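Local atomic coordinates of DNA topoisomerase 2-associated protein PAT1 (Saccharomyces cerevisiae, PDB entry 5LMG), a protein that activates mRNA decapping and represses translation in yeast, its C-terminal domain directly binding the decapping enzyme Dcp2 and the 5'-3' mRNA exonuclease Xrn1. Residues I139-K144 with T198-G203. The protein carries 2 engineered substitutions. Sequence-based numbering, arbitrary orientation.
Sequences ILSSYK and TTSKIG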
loop_
_atom_site.group_PDB
_atom_site.type_symbol
_atom_site.label_atom_id
_atom_site.label_comp_id
_atom_site.label_asym_id
_atom_site.label_seq_id
_atom_site.Cartn_x
_atom_site.Cartn_y
_atom_site.Cartn_z
ATOM N N ILE A 139 4.534 -0.834 -11.832
ATOM C CA ILE A 139 5.312 -1.805 -12.613
ATOM C C ILE A 139 6.643 -2.121 -11.889
ATOM O O ILE A 139 6.989 -3.290 -11.762
ATOM C CB ILE A 139 5.455 -1.347 -14.100
ATOM C CG1 ILE A 139 4.059 -1.333 -14.789
ATOM C CG2 ILE A 139 6.433 -2.244 -14.895
ATOM C CD1 ILE A 139 3.857 -0.264 -15.834
ATOM N N LEU A 140 7.314 -1.096 -11.317
ATOM C CA LEU A 140 8.565 -1.253 -10.574
ATOM C C LEU A 140 8.417 -1.982 -9.249
ATOM O O LEU A 140 9.350 -2.658 -8.835
ATOM C CB LEU A 140 9.253 0.113 -10.334
ATOM C CG LEU A 140 9.860 0.789 -11.568
ATOM C CD1 LEU A 140 10.450 2.148 -11.199
ATOM C CD2 LEU A 140 10.897 -0.117 -12.263
ATOM N N SER A 141 7.301 -1.772 -8.547
ATOM C CA SER A 141 7.047 -2.376 -7.237
ATOM C C SER A 141 6.317 -3.732 -7.305
ATOM O O SER A 141 6.073 -4.341 -6.260
ATOM C CB SER A 141 6.313 -1.397 -6.320
ATOM O OG SER A 141 5.064 -1.033 -6.883
ATOM N N SER A 142 5.968 -4.209 -8.515
ATOM C CA SER A 142 5.323 -5.523 -8.664
ATOM C C SER A 142 6.419 -6.587 -8.849
ATOM O O SER A 142 7.249 -6.465 -9.752
ATOM C CB SER A 142 4.389 -5.552 -9.873
ATOM O OG SER A 142 3.933 -6.872 -10.142
ATOM N N TYR A 143 6.376 -7.651 -8.037
ATOM C CA TYR A 143 7.308 -8.780 -8.164
ATOM C C TYR A 143 7.105 -9.528 -9.491
ATOM O O TYR A 143 8.001 -10.231 -9.930
ATOM C CB TYR A 143 7.165 -9.737 -6.969
ATOM C CG TYR A 143 5.861 -10.506 -6.895
ATOM C CD1 TYR A 143 5.676 -11.675 -7.634
ATOM C CD2 TYR A 143 4.864 -10.142 -5.991
ATOM C CE1 TYR A 143 4.524 -12.440 -7.502
ATOM C CE2 TYR A 143 3.713 -10.914 -5.838
ATOM C CZ TYR A 143 3.543 -12.058 -6.604
ATOM O OH TYR A 143 2.397 -12.805 -6.525
ATOM N N LYS A 144 5.916 -9.387 -10.113
ATOM C CA LYS A 144 5.597 -10.035 -11.381
ATOM C C LYS A 144 6.271 -9.323 -12.540
ATOM O O LYS A 144 6.909 -9.985 -13.351
ATOM C CB LYS A 144 4.075 -10.129 -11.597
ATOM C CG LYS A 144 3.424 -11.301 -10.868
ATOM C CD LYS A 144 3.526 -12.611 -11.659
ATOM C CE LYS A 144 3.352 -13.826 -10.777
ATOM N NZ LYS A 144 3.600 -15.090 -11.519
ATOM N N THR A 198 -2.379 -5.957 -6.513
ATOM C CA THR A 198 -2.025 -6.561 -5.222
ATOM C C THR A 198 -0.624 -7.222 -5.201
ATOM O O THR A 198 -0.154 -7.570 -4.120
ATOM C CB THR A 198 -3.111 -7.524 -4.744
ATOM O OG1 THR A 198 -3.094 -8.699 -5.546
ATOM C CG2 THR A 198 -4.500 -6.871 -4.663
ATOM N N THR A 199 0.028 -7.403 -6.375
ATOM C CA THR A 199 1.403 -7.947 -6.464
ATOM C C THR A 199 2.425 -6.797 -6.244
ATOM O O THR A 199 3.634 -7.032 -6.142
ATOM C CB THR A 199 1.664 -8.706 -7.783
ATOM O OG1 THR A 199 1.747 -7.788 -8.869
ATOM C CG2 THR A 199 0.658 -9.835 -8.057
ATOM N N SER A 200 1.915 -5.557 -6.159
ATOM C CA SER A 200 2.698 -4.343 -5.946
ATOM C C SER A 200 2.481 -3.796 -4.538
ATOM O O SER A 200 1.336 -3.680 -4.089
ATOM C CB SER A 200 2.336 -3.300 -7.006
ATOM O OG SER A 200 2.519 -1.959 -6.583
ATOM N N LYS A 201 3.582 -3.418 -3.859
ATOM C CA LYS A 201 3.540 -2.821 -2.525
ATOM C C LYS A 201 2.695 -1.520 -2.521
ATOM O O LYS A 201 1.858 -1.354 -1.642
ATOM C CB LYS A 201 4.953 -2.587 -1.969
ATOM C CG LYS A 201 4.980 -2.150 -0.508
ATOM C CD LYS A 201 6.397 -1.887 -0.036
ATOM C CE LYS A 201 6.511 -1.954 1.462
ATOM N NZ LYS A 201 7.920 -1.816 1.912
ATOM N N ILE A 202 2.886 -0.646 -3.532
ATOM C CA ILE A 202 2.147 0.620 -3.716
ATOM C C ILE A 202 0.667 0.336 -3.992
ATOM O O ILE A 202 -0.196 0.957 -3.373
ATOM C CB ILE A 202 2.784 1.539 -4.812
ATOM C CG1 ILE A 202 4.303 1.814 -4.559
ATOM C CG2 ILE A 202 1.987 2.860 -5.012
ATOM C CD1 ILE A 202 4.689 2.491 -3.186
ATOM N N GLY A 203 0.405 -0.589 -4.921
ATOM C CA GLY A 203 -0.942 -1.017 -5.289
ATOM C C GLY A 203 -1.719 -1.509 -4.090
ATOM O O GLY A 203 -2.817 -1.010 -3.823
HETATM O O HOH W 1 5.901 -6.834 -4.575
#
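Two hydroxyl pairs join S141 and S142 to T199 and S200. S200 OG gives its proton to S141 OG at 2.7 Å, and S142 OG donates to T199 OG1, also at 2.7 Å. Between these pairs the backbones run antiparallel and form a single bridge, with S142 CA 4.0 Å from S200 CA. T199 O serves as the shared acceptor: a water that also donates to S141 O reaches it, S142 CA makes a CA-H...O contact, and Y143 N adds a weak hydrogen bond of 3.4 Å. The Y143 side chain crosses that of T199 at about a right angle, bringing CE2 to 3.6 Å from T199 CB, while Y143 OH bonds to L252 O. The buried contact thus joins the chain leaving helix 136-141 to the start of helix 201-216 within the largely helical Pat1 domain. S200 is the N-cap of the latter helix; its OG, anti to the backbone N (chi1 152°), accepts from G203 N at 3.0 Å. Across the bridge, S142 OG accepts from K144 N, closing an ST turn. An alanine at S142 would probably leave T199 OG1 without this donor and the turn at K144 N without its acceptor. Further out, S141 OG bonds to I137 O and T199 OG1 to F196 O, so each accepting hydroxyl is tied to its own preceding turn, while I202 packs on F160 of helix 151-174.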